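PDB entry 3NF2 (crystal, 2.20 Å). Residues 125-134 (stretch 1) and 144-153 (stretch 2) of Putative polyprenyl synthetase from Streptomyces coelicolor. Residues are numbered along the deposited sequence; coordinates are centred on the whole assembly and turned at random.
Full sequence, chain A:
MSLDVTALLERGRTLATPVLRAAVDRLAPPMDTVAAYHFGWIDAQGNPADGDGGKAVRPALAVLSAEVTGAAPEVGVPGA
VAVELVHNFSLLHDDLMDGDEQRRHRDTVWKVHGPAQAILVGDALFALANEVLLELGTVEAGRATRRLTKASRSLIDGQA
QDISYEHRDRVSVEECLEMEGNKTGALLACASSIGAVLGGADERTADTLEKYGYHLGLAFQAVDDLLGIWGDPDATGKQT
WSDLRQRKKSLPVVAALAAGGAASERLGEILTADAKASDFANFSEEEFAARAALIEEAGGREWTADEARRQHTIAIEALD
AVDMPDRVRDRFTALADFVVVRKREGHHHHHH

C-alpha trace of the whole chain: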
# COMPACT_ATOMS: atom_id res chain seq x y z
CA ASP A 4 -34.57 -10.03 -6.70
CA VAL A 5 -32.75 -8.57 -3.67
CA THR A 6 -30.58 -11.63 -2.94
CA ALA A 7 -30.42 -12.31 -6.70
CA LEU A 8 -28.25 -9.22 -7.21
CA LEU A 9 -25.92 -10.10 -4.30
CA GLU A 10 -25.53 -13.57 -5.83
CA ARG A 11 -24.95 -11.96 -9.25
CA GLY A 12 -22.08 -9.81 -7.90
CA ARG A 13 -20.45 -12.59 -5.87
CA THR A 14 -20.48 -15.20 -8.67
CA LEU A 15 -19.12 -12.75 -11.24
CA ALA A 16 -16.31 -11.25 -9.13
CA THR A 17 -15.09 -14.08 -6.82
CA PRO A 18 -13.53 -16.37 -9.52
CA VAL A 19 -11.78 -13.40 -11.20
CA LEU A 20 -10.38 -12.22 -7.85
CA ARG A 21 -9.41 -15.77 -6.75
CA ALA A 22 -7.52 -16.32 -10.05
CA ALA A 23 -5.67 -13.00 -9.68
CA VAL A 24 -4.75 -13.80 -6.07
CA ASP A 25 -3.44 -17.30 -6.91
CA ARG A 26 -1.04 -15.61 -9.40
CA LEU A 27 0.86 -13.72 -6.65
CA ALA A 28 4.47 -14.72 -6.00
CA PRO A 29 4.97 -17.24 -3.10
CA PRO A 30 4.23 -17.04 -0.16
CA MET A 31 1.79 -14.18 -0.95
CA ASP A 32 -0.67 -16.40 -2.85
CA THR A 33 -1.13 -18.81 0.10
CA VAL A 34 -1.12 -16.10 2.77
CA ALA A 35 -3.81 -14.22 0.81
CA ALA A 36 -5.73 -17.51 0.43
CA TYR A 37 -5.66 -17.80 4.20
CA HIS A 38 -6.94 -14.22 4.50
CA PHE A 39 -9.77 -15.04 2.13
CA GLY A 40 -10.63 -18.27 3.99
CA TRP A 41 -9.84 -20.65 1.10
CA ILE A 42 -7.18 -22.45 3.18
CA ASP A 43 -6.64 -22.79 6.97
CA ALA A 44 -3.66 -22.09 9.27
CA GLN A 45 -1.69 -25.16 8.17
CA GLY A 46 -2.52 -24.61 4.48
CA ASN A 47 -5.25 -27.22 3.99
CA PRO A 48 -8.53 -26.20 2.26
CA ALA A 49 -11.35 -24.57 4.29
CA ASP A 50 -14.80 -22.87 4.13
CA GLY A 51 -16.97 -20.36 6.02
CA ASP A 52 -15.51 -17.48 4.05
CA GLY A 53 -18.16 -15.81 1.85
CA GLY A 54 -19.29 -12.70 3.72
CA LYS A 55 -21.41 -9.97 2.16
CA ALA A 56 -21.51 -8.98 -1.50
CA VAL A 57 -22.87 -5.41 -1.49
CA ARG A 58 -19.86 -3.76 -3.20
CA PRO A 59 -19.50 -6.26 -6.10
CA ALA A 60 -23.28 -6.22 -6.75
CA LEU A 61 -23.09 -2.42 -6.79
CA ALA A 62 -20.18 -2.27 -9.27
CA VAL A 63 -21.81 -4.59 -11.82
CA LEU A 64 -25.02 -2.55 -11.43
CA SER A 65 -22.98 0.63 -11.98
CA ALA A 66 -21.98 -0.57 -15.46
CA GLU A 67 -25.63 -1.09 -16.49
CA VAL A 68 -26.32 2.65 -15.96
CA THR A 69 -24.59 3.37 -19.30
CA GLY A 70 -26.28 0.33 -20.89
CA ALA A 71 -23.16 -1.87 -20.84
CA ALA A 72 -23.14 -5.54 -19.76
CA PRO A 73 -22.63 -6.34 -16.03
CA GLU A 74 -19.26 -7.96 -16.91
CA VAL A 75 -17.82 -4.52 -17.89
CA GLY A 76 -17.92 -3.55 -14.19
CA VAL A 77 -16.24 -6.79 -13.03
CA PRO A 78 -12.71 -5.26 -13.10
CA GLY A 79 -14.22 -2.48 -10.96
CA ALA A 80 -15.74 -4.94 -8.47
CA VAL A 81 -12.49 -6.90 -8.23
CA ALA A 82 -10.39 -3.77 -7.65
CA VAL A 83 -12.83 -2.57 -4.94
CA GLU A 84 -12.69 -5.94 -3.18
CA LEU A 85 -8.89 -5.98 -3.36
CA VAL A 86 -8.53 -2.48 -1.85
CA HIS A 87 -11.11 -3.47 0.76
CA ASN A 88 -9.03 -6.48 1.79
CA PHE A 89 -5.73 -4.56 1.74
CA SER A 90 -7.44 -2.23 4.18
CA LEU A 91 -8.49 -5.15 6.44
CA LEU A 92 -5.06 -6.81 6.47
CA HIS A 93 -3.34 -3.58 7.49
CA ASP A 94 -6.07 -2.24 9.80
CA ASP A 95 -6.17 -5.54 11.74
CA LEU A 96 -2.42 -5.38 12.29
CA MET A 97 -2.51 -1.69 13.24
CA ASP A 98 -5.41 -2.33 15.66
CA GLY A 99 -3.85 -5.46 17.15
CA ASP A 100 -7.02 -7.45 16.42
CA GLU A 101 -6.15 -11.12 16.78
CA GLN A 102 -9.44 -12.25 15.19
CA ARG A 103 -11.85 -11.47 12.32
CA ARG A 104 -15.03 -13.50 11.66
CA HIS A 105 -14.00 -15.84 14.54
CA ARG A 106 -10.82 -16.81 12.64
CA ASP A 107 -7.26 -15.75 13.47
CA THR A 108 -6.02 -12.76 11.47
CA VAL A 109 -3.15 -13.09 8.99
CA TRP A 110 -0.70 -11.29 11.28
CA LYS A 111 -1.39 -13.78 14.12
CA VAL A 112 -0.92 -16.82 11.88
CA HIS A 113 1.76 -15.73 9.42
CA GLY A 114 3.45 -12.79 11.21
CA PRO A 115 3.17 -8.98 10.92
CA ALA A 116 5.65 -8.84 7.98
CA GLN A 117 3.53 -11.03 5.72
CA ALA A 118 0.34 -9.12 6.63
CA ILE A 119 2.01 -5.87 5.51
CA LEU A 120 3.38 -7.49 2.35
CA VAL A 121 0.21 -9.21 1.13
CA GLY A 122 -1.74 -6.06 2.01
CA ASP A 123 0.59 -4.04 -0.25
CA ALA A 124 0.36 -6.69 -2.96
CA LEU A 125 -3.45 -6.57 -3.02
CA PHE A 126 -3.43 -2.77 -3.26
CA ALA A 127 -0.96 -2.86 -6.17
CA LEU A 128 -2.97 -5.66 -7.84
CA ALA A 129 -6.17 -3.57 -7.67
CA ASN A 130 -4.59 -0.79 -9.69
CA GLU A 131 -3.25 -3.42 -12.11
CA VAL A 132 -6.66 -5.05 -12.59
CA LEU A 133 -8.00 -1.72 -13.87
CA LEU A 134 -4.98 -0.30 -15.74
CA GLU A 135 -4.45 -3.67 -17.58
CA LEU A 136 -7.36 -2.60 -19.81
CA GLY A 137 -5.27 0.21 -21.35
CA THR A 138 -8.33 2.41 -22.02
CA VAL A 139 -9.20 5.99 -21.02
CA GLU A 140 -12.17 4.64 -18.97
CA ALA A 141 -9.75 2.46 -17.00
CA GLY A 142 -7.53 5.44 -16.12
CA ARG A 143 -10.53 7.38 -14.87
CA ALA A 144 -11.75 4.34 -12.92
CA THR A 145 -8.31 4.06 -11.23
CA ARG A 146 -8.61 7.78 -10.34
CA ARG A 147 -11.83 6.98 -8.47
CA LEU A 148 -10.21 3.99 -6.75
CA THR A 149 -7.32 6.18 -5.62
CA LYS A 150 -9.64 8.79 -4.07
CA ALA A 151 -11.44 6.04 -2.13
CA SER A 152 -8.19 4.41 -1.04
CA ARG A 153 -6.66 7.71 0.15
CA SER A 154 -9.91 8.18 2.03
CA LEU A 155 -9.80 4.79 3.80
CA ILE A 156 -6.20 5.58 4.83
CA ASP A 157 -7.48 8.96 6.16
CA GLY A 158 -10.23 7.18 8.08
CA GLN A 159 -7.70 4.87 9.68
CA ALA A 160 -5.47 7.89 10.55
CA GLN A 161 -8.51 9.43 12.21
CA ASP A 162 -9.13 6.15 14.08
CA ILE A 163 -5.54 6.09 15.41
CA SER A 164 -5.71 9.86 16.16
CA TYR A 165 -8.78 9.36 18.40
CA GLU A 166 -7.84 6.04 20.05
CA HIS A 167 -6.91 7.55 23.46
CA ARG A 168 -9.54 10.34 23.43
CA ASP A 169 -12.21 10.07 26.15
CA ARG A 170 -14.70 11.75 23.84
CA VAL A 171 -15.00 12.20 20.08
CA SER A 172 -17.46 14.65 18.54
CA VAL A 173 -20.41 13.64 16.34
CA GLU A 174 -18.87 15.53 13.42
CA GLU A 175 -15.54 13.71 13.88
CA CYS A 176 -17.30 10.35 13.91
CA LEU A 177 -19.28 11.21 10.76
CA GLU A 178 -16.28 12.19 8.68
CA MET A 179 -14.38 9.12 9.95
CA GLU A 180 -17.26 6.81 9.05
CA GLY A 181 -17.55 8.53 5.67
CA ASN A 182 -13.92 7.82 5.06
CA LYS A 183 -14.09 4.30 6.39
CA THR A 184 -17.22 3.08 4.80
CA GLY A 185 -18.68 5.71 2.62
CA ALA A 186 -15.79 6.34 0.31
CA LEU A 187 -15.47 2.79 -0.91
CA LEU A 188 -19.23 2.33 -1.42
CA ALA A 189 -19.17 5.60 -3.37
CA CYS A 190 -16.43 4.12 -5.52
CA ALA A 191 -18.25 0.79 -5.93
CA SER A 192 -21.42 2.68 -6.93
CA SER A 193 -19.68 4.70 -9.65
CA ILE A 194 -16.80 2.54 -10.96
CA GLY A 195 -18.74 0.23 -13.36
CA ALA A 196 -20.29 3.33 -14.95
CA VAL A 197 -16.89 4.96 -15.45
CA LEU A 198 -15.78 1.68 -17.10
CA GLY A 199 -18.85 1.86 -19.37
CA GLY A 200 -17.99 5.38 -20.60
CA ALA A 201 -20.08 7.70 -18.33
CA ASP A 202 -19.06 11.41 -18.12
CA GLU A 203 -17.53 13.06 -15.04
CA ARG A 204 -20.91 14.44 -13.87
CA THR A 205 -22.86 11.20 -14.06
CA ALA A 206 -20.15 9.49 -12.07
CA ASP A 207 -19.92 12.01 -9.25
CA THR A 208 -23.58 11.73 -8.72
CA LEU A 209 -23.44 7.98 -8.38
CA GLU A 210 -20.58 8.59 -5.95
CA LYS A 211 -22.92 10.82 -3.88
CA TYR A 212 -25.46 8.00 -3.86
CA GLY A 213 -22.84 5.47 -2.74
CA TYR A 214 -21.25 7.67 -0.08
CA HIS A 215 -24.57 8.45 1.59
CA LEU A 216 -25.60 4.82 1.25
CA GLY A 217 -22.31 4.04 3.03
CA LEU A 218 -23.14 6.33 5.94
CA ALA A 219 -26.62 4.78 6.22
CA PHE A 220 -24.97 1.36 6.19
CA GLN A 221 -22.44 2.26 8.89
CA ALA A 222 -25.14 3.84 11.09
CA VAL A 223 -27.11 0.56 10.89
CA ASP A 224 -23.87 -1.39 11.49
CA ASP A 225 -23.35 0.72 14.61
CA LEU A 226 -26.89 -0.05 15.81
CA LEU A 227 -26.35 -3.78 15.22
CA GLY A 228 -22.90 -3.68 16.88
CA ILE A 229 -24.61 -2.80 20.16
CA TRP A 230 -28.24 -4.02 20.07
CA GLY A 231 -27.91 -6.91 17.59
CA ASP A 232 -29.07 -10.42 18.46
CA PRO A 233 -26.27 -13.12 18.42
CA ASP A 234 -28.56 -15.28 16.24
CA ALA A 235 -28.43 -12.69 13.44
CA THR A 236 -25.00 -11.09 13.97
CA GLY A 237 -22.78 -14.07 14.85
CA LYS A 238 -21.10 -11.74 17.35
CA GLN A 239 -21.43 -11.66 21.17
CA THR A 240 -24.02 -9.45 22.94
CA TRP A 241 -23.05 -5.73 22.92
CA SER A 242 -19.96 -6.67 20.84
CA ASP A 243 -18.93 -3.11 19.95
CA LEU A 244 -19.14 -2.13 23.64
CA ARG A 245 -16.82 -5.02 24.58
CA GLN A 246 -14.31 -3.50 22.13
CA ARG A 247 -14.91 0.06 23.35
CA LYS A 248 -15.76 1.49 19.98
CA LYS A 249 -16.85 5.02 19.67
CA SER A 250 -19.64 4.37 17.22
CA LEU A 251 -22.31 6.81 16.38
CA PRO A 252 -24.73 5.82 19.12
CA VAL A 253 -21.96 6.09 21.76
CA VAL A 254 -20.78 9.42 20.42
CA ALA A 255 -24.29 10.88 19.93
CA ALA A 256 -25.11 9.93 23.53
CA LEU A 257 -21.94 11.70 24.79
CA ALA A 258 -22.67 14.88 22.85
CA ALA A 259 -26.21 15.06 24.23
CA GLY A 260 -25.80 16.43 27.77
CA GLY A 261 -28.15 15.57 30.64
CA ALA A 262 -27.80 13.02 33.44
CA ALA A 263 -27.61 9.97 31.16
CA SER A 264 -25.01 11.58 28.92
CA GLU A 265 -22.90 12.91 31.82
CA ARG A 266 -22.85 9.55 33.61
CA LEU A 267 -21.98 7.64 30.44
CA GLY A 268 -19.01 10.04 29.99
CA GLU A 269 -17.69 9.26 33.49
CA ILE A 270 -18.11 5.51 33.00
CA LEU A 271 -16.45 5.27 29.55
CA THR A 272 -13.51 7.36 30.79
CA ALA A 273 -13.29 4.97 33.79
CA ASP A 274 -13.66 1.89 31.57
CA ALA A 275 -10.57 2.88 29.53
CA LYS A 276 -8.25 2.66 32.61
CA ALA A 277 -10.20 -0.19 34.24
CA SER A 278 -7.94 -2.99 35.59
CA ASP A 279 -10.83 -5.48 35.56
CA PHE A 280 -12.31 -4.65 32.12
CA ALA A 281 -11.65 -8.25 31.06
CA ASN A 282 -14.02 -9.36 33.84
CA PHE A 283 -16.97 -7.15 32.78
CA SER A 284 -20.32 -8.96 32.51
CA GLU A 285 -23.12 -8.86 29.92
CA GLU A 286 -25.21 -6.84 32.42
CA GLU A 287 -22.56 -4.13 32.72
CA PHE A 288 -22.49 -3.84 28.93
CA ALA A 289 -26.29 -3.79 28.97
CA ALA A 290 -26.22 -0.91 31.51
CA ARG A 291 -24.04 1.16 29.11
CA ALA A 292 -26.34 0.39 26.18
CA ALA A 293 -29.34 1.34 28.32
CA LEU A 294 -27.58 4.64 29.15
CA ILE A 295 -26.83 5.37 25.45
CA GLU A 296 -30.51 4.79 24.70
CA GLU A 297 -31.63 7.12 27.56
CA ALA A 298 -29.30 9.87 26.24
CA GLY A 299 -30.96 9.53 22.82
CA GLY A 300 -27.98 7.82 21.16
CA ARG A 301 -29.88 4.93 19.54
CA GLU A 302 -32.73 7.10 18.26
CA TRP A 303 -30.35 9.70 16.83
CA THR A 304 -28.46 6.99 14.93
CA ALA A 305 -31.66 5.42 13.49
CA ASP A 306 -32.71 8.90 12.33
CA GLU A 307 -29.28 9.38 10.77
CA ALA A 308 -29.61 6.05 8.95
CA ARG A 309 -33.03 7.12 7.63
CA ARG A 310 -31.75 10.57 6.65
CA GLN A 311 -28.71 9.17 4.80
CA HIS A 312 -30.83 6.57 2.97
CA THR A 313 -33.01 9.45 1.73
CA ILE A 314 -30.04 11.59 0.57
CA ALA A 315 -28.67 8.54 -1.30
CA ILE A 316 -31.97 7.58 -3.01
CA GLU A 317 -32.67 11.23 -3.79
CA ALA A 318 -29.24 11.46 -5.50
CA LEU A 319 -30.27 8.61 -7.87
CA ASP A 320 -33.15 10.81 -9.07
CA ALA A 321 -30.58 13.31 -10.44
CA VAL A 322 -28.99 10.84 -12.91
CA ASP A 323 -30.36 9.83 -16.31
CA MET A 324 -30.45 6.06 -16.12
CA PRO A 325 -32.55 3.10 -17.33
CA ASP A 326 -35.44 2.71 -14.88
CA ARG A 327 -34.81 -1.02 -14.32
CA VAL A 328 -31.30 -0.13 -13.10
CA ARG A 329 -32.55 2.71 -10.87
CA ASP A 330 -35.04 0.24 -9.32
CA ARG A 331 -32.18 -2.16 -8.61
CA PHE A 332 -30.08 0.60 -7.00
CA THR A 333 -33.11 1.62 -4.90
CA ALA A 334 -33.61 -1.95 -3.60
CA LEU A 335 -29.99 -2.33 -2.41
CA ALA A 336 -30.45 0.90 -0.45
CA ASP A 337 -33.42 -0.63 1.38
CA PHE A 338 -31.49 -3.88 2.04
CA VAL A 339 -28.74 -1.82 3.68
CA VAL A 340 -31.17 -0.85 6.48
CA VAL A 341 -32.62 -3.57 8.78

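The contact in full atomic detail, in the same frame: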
# COMPACT_ATOMS: atom_id res chain seq x y z
N LEU A 125 -2.05 -6.68 -2.63
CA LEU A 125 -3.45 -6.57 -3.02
C LEU A 125 -3.79 -5.16 -3.52
O LEU A 125 -4.53 -5.01 -4.50
CB LEU A 125 -4.39 -6.97 -1.88
CG LEU A 125 -4.43 -8.42 -1.38
CD1 LEU A 125 -5.59 -8.61 -0.39
CD2 LEU A 125 -4.53 -9.46 -2.49
N PHE A 126 -3.22 -4.15 -2.87
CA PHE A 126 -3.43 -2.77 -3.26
C PHE A 126 -2.77 -2.46 -4.61
O PHE A 126 -3.36 -1.77 -5.45
CB PHE A 126 -2.94 -1.81 -2.15
CG PHE A 126 -3.21 -0.34 -2.43
CD1 PHE A 126 -4.34 0.08 -3.15
CD2 PHE A 126 -2.36 0.62 -1.93
CE1 PHE A 126 -4.57 1.44 -3.40
CE2 PHE A 126 -2.58 1.98 -2.18
CZ PHE A 126 -3.69 2.38 -2.92
N ALA A 127 -1.58 -3.00 -4.85
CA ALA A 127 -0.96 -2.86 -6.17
C ALA A 127 -1.70 -3.65 -7.26
O ALA A 127 -1.82 -3.19 -8.40
CB ALA A 127 0.51 -3.23 -6.12
N LEU A 128 -2.21 -4.83 -6.90
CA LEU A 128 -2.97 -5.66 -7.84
C LEU A 128 -4.29 -5.01 -8.29
O LEU A 128 -4.75 -5.24 -9.41
CB LEU A 128 -3.24 -7.05 -7.23
CG LEU A 128 -3.86 -8.13 -8.12
CD1 LEU A 128 -3.04 -8.44 -9.40
CD2 LEU A 128 -4.07 -9.39 -7.31
N ALA A 129 -4.88 -4.22 -7.41
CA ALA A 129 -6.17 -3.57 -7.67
C ALA A 129 -6.01 -2.55 -8.77
O ALA A 129 -6.83 -2.49 -9.68
CB ALA A 129 -6.71 -2.90 -6.40
N ASN A 130 -4.94 -1.77 -8.67
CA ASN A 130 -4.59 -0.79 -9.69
C ASN A 130 -4.25 -1.47 -11.02
O ASN A 130 -4.58 -0.94 -12.08
CB ASN A 130 -3.40 0.06 -9.23
CG ASN A 130 -3.76 0.97 -8.08
OD1 ASN A 130 -4.83 1.56 -8.05
ND2 ASN A 130 -2.86 1.10 -7.12
N GLU A 131 -3.60 -2.63 -10.94
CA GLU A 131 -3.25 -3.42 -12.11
C GLU A 131 -4.50 -3.92 -12.82
O GLU A 131 -4.60 -3.81 -14.03
CB GLU A 131 -2.38 -4.61 -11.71
CG GLU A 131 -1.77 -5.38 -12.87
CD GLU A 131 -0.46 -4.76 -13.34
OE1 GLU A 131 -0.50 -3.77 -14.11
OE2 GLU A 131 0.61 -5.28 -12.94
N VAL A 132 -5.44 -4.46 -12.05
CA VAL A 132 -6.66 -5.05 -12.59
C VAL A 132 -7.46 -4.06 -13.44
O VAL A 132 -8.11 -4.44 -14.42
CB VAL A 132 -7.50 -5.71 -11.46
CG1 VAL A 132 -9.00 -5.71 -11.75
CG2 VAL A 132 -7.01 -7.12 -11.21
N LEU A 133 -7.36 -2.78 -13.10
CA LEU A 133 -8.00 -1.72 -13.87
C LEU A 133 -7.13 -1.24 -15.03
O LEU A 133 -7.59 -1.20 -16.17
CB LEU A 133 -8.40 -0.54 -12.97
CG LEU A 133 -9.47 -0.85 -11.93
CD1 LEU A 133 -9.61 0.30 -10.94
CD2 LEU A 133 -10.82 -1.17 -12.59
N LEU A 134 -5.89 -0.88 -14.74
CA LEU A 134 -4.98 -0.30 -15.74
C LEU A 134 -4.58 -1.28 -16.86
O LEU A 134 -4.26 -0.82 -17.96
CB LEU A 134 -3.75 0.33 -15.07
CG LEU A 134 -3.95 1.58 -14.20
CD1 LEU A 134 -2.84 1.73 -13.17
CD2 LEU A 134 -4.05 2.86 -15.03
N ALA A 144 -11.29 5.27 -13.95
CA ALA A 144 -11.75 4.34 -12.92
C ALA A 144 -10.70 4.16 -11.82
O ALA A 144 -11.06 4.04 -10.65
CB ALA A 144 -12.12 3.01 -13.54
N THR A 145 -9.41 4.14 -12.20
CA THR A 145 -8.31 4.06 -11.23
C THR A 145 -8.22 5.34 -10.39
O THR A 145 -7.89 5.28 -9.21
CB THR A 145 -6.94 3.76 -11.92
OG1 THR A 145 -7.09 2.73 -12.90
CG2 THR A 145 -5.88 3.31 -10.89
N ARG A 146 -8.53 6.48 -11.01
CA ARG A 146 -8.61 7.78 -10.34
C ARG A 146 -9.62 7.76 -9.19
O ARG A 146 -9.36 8.29 -8.11
CB ARG A 146 -8.99 8.86 -11.37
CG ARG A 146 -9.29 10.25 -10.83
CD ARG A 146 -8.20 11.22 -11.18
NE ARG A 146 -8.33 12.49 -10.47
CZ ARG A 146 -8.78 13.62 -11.01
NH1 ARG A 146 -9.17 13.65 -12.28
NH2 ARG A 146 -8.85 14.72 -10.27
N ARG A 147 -10.76 7.12 -9.45
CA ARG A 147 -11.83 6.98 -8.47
C ARG A 147 -11.43 6.03 -7.36
O ARG A 147 -11.81 6.22 -6.20
CB ARG A 147 -13.10 6.42 -9.13
CG ARG A 147 -13.62 7.22 -10.31
CD ARG A 147 -14.47 8.38 -9.87
NE ARG A 147 -14.74 9.29 -10.98
CZ ARG A 147 -15.65 10.26 -10.93
NH1 ARG A 147 -16.38 10.44 -9.84
NH2 ARG A 147 -15.82 11.05 -11.98
N LEU A 148 -10.68 4.98 -7.72
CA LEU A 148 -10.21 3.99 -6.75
C LEU A 148 -9.21 4.63 -5.81
O LEU A 148 -9.25 4.38 -4.61
CB LEU A 148 -9.56 2.81 -7.48
CG LEU A 148 -9.30 1.54 -6.64
CD1 LEU A 148 -10.57 0.72 -6.47
CD2 LEU A 148 -8.21 0.71 -7.27
N THR A 149 -8.35 5.48 -6.37
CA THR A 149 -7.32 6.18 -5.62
C THR A 149 -7.91 7.14 -4.58
O THR A 149 -7.43 7.19 -3.46
CB THR A 149 -6.35 6.93 -6.57
OG1 THR A 149 -5.84 6.00 -7.53
CG2 THR A 149 -5.17 7.58 -5.79
N LYS A 150 -8.95 7.87 -4.97
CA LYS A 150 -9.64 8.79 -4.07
C LYS A 150 -10.20 8.02 -2.87
O LYS A 150 -10.02 8.44 -1.72
CB LYS A 150 -10.75 9.53 -4.82
CG LYS A 150 -11.61 10.45 -3.94
CD LYS A 150 -12.68 11.20 -4.72
CE LYS A 150 -13.52 12.06 -3.80
NZ LYS A 150 -14.14 13.20 -4.52
N ALA A 151 -10.84 6.88 -3.16
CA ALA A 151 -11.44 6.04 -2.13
C ALA A 151 -10.41 5.40 -1.21
O ALA A 151 -10.66 5.21 -0.02
CB ALA A 151 -12.28 4.97 -2.77
N SER A 152 -9.25 5.07 -1.78
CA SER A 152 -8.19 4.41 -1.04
C SER A 152 -7.48 5.41 -0.15
O SER A 152 -7.17 5.09 0.99
CB SER A 152 -7.21 3.73 -1.99
OG SER A 152 -6.51 4.71 -2.73
N ARG A 153 -7.26 6.63 -0.65
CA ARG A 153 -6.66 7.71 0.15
C ARG A 153 -7.58 8.04 1.31
O ARG A 153 -7.13 8.33 2.43
CB ARG A 153 -6.42 8.98 -0.68
CG ARG A 153 -5.45 8.82 -1.87
CD ARG A 153 -4.47 9.98 -2.06
NE ARG A 153 -5.09 11.30 -1.94
CZ ARG A 153 -4.68 12.26 -1.11
NH1 ARG A 153 -3.63 12.07 -0.32
NH2 ARG A 153 -5.32 13.42 -1.08

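Two helices that pack without a single hydrogen bond between them illustrate how polar residues can take part in a close contact through van der Waals packing, without hydrogen bonds across it. In this putative polyprenyl synthetase, helices 125-134 and 144-153 run nearly antiparallel, at 159°, with axes 9.8 Å apart at closest approach. The backbones come nearer at one end than at the other: CA of Asn130 lies 6.3 Å from CA of Thr145, whereas CA of Phe126 and CA of Ser152 are 8.9 Å apart.

The apolar part of the contact is carried by Leu133 and Leu148, whose CA-to-CB bonds each point toward the other helix. CD2 of Leu148 lies 4.0 Å from CB of Ala129 and 3.9 Å from CD1 of Leu133, residues one helical turn apart, so a single methyl touches both. Leu133 also reaches back along the second helix, its CD2 standing 4.5 Å from CB of Ala144.

Mixed contacts fill the rest. Thr145 has the largest covered area and lies where the backbones are close: OG1 packs 3.5 Å from CB of Leu133 and 3.6 Å from CG of Leu134. Carbon cannot answer that hydroxyl, which is hydrogen-bonded elsewhere in the structure. Asn130 starts sideways, but its end comes nearer, bringing OD1 to 3.5 Å from CG2 of Thr145 and 3.6 Å from CD2 of Leu148. At the wider end, Phe126 likewise starts sideways and spans the gap with its ring, placing CZ 3.7 Å from OG of Ser152 in an oblique approach.

Two side-chain hydrogen bonds lie within the second helix. Ser152 OG donates to Thr149 O at 2.7 Å, so the hydroxyl beside the phenyl ring is satisfied locally. Thr149 OG1 in turn donates to Thr145 O, also at 2.7 Å. Such bonds to backbone carbonyls let hydroxyl side chains sit in a buried helix interface without a polar partner across it.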